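PDB 5CO3: FrnE protein, which probably acts as a DsbA-like, thioredoxin-fold oxidoreductase that makes, breaks or rearranges disulfide bonds in the bacterial cytoplasm. Local coordinates for residues A[215-218]-A[219-223]. Sequence-based numbering, arbitrary orientation.
Sequences LSQV and WAEQH
Gln-217 and Glu-221, one turn apart on the last turns of helix 208-222, run side by side and are joined at their ends by a hydrogen bond from Gln-217 NE2 to Glu-221 OE2 (3.2 Å). The oxygen lies almost in the amide plane and is met nearly along its own C-O axis, while amide and carboxylate planes are turned 45° apart. The first torsions bring the two ends together: CG of Gln-217 is anti to its backbone N (chi1 173°), whereas that of Glu-221 lies beside its N (chi1 -67°), and both chains then extend. OE2 is also hydrogen-bonded to Tyr-200 OH, and OE1 forms a salt bridge with Lys-199 NZ, which ties the helix to the start of edge strand 200-203 and the residue before it. Replacing Glu-221 by an alanine is likely to cost Lys-199 this salt-bridge partner and Tyr-200 this hydrogen bond, and to let the Gln-217 amide turn more freely.

Backbone bonds of the i to i+4 kind continue through the segment, from Trp-219 N to Leu-215 O (2.9 Å) and on to Gln-222 N with Val-218 O (3.1 Å). The same spacing illustrates a general rule of helices, setting Gln-217 beside Glu-221 and Val-218 beside Gln-222. Just past the helix, His-223, the first residue to leave helical geometry, turns its ND1 back to donate to Trp-219 O (2.9 Å), in the carbonyl plane and on a lone pair.

The imidazole lies over one face of the indole, its CE1 3.2 Å above the plane and offset toward the rim. Val-218 and Trp-219 rest on Ile-12 of strand 12-18, Leu-215 on Val-14, and Val-218 also meets Tyr-200.

Chemically, then, a largely apolar face of this terminal turn is set against the thioredoxin-fold sheet, while a shared carboxylate on another fastens it to the sheet's edge.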
ATOM      1  N   LEU A 215       6.887 -14.083   6.466  1.00 40.18           N
ATOM      2  CA  LEU A 215       8.284 -13.654   6.420  1.00 35.04           C
ATOM      3  C   LEU A 215       9.208 -14.779   6.875  1.00 38.43           C
ATOM      4  O   LEU A 215      10.196 -15.101   6.202  1.00 36.78           O
ATOM      5  CB  LEU A 215       8.487 -12.419   7.297  1.00 33.33           C
ATOM      6  CG  LEU A 215       7.894 -11.107   6.770  1.00 33.17           C
ATOM      7  CD1 LEU A 215       7.971 -10.049   7.844  1.00 34.59           C
ATOM      8  CD2 LEU A 215       8.628 -10.665   5.504  1.00 37.07           C
ATOM      9  N   SER A 216       8.857 -15.381   8.011  1.00 40.39           N
ATOM     10  CA  SER A 216       9.642 -16.444   8.626  1.00 41.50           C
ATOM     11  C   SER A 216       9.692 -17.690   7.754  1.00 45.00           C
ATOM     12  O   SER A 216      10.729 -18.351   7.665  1.00 43.25           O
ATOM     13  CB  SER A 216       9.067 -16.818   9.999  1.00 42.77           C
ATOM     14  OG  SER A 216       8.961 -15.683  10.839  1.00 48.24           O
ATOM     15  N   GLN A 217       8.569 -18.023   7.127  1.00 46.40           N
ATOM     16  CA  GLN A 217       8.522 -19.193   6.264  1.00 49.01           C
ATOM     17  C   GLN A 217       9.410 -18.971   5.047  1.00 50.28           C
ATOM     18  O   GLN A 217      10.161 -19.855   4.646  1.00 52.36           O
ATOM     19  CB  GLN A 217       7.089 -19.503   5.827  1.00 57.36           C
ATOM     20  CG  GLN A 217       6.991 -20.615   4.790  1.00 67.21           C
ATOM     21  CD  GLN A 217       5.563 -21.063   4.530  1.00 70.39           C
ATOM     22  OE1 GLN A 217       4.663 -20.816   5.335  1.00 69.46           O
ATOM     23  NE2 GLN A 217       5.352 -21.730   3.402  1.00 66.96           N
ATOM     24  N   VAL A 218       9.332 -17.778   4.469  1.00 45.00           N
ATOM     25  CA  VAL A 218      10.122 -17.480   3.284  1.00 45.03           C
ATOM     26  C   VAL A 218      11.611 -17.501   3.599  1.00 44.59           C
ATOM     27  O   VAL A 218      12.387 -18.102   2.858  1.00 47.75           O
ATOM     28  CB  VAL A 218       9.740 -16.120   2.676  1.00 46.48           C
ATOM     29  CG1 VAL A 218      10.732 -15.726   1.591  1.00 46.83           C
ATOM     30  CG2 VAL A 218       8.334 -16.182   2.123  1.00 49.11           C
ATOM     31  N   TRP A 219      12.013 -16.877   4.704  1.00 42.59           N
ATOM     32  CA  TRP A 219      13.423 -16.910   5.110  1.00 41.60           C
ATOM     33  C   TRP A 219      13.914 -18.346   5.300  1.00 53.92           C
ATOM     34  O   TRP A 219      15.011 -18.711   4.861  1.00 52.49           O
ATOM     35  CB  TRP A 219      13.643 -16.118   6.401  1.00 40.45           C
ATOM     36  CG  TRP A 219      15.076 -16.101   6.823  1.00 41.94           C
ATOM     37  CD1 TRP A 219      15.679 -16.942   7.716  1.00 44.10           C
ATOM     38  CD2 TRP A 219      16.099 -15.215   6.356  1.00 47.92           C
ATOM     39  NE1 TRP A 219      17.007 -16.628   7.837  1.00 46.67           N
ATOM     40  CE2 TRP A 219      17.294 -15.575   7.009  1.00 46.12           C
ATOM     41  CE3 TRP A 219      16.119 -14.150   5.450  1.00 51.94           C
ATOM     42  CZ2 TRP A 219      18.496 -14.908   6.791  1.00 51.62           C
ATOM     43  CZ3 TRP A 219      17.313 -13.487   5.231  1.00 53.24           C
ATOM     44  CH2 TRP A 219      18.485 -13.866   5.901  1.00 51.65           C
ATOM     45  N   ALA A 220      13.089 -19.153   5.953  1.00 46.35           N
ATOM     46  CA  ALA A 220      13.425 -20.545   6.221  1.00 49.59           C
ATOM     47  C   ALA A 220      13.661 -21.306   4.922  1.00 52.62           C
ATOM     48  O   ALA A 220      14.609 -22.084   4.811  1.00 59.00           O
ATOM     49  CB  ALA A 220      12.329 -21.202   7.024  1.00 50.74           C
ATOM     50  N   GLU A 221      12.804 -21.068   3.936  1.00 54.67           N
ATOM     51  CA  GLU A 221      12.918 -21.760   2.659  1.00 56.00           C
ATOM     52  C   GLU A 221      14.162 -21.327   1.889  1.00 55.50           C
ATOM     53  O   GLU A 221      14.728 -22.105   1.124  1.00 58.24           O
ATOM     54  CB  GLU A 221      11.669 -21.534   1.817  1.00 61.48           C
ATOM     55  CG  GLU A 221      10.436 -22.181   2.405  1.00 70.07           C
ATOM     56  CD  GLU A 221       9.226 -22.042   1.510  1.00 71.56           C
ATOM     57  OE1 GLU A 221       9.393 -21.664   0.332  1.00 70.73           O
ATOM     58  OE2 GLU A 221       8.106 -22.315   1.987  1.00 75.34           O
ATOM     59  N   GLN A 222      14.594 -20.091   2.101  1.00 53.53           N
ATOM     60  CA  GLN A 222      15.767 -19.584   1.406  1.00 53.57           C
ATOM     61  C   GLN A 222      17.047 -19.928   2.157  1.00 55.58           C
ATOM     62  O   GLN A 222      18.148 -19.800   1.618  1.00 59.21           O
ATOM     63  CB  GLN A 222      15.641 -18.074   1.203  1.00 55.07           C
ATOM     64  CG  GLN A 222      14.416 -17.700   0.387  1.00 62.58           C
ATOM     65  CD  GLN A 222      14.380 -16.236   0.014  1.00 69.59           C
ATOM     66  OE1 GLN A 222      15.194 -15.442   0.488  1.00 69.43           O
ATOM     67  NE2 GLN A 222      13.435 -15.869  -0.847  1.00 73.72           N
ATOM     68  N   HIS A 223      16.894 -20.383   3.399  1.00 57.41           N
ATOM     69  CA  HIS A 223      18.032 -20.779   4.222  1.00 57.32           C
ATOM     70  C   HIS A 223      17.821 -22.130   4.882  1.00 58.63           C
ATOM     71  O   HIS A 223      17.802 -22.219   6.110  1.00 62.33           O
ATOM     72  CB  HIS A 223      18.302 -19.730   5.299  1.00 61.61           C
ATOM     73  CG  HIS A 223      18.569 -18.364   4.754  1.00 63.79           C
ATOM     74  ND1 HIS A 223      17.608 -17.622   4.102  1.00 65.46           N
ATOM     75  CD2 HIS A 223      19.690 -17.608   4.760  1.00 66.17           C
ATOM     76  CE1 HIS A 223      18.127 -16.466   3.728  1.00 67.71           C
ATOM     77  NE2 HIS A 223      19.388 -16.432   4.116  1.00 67.31           N
TER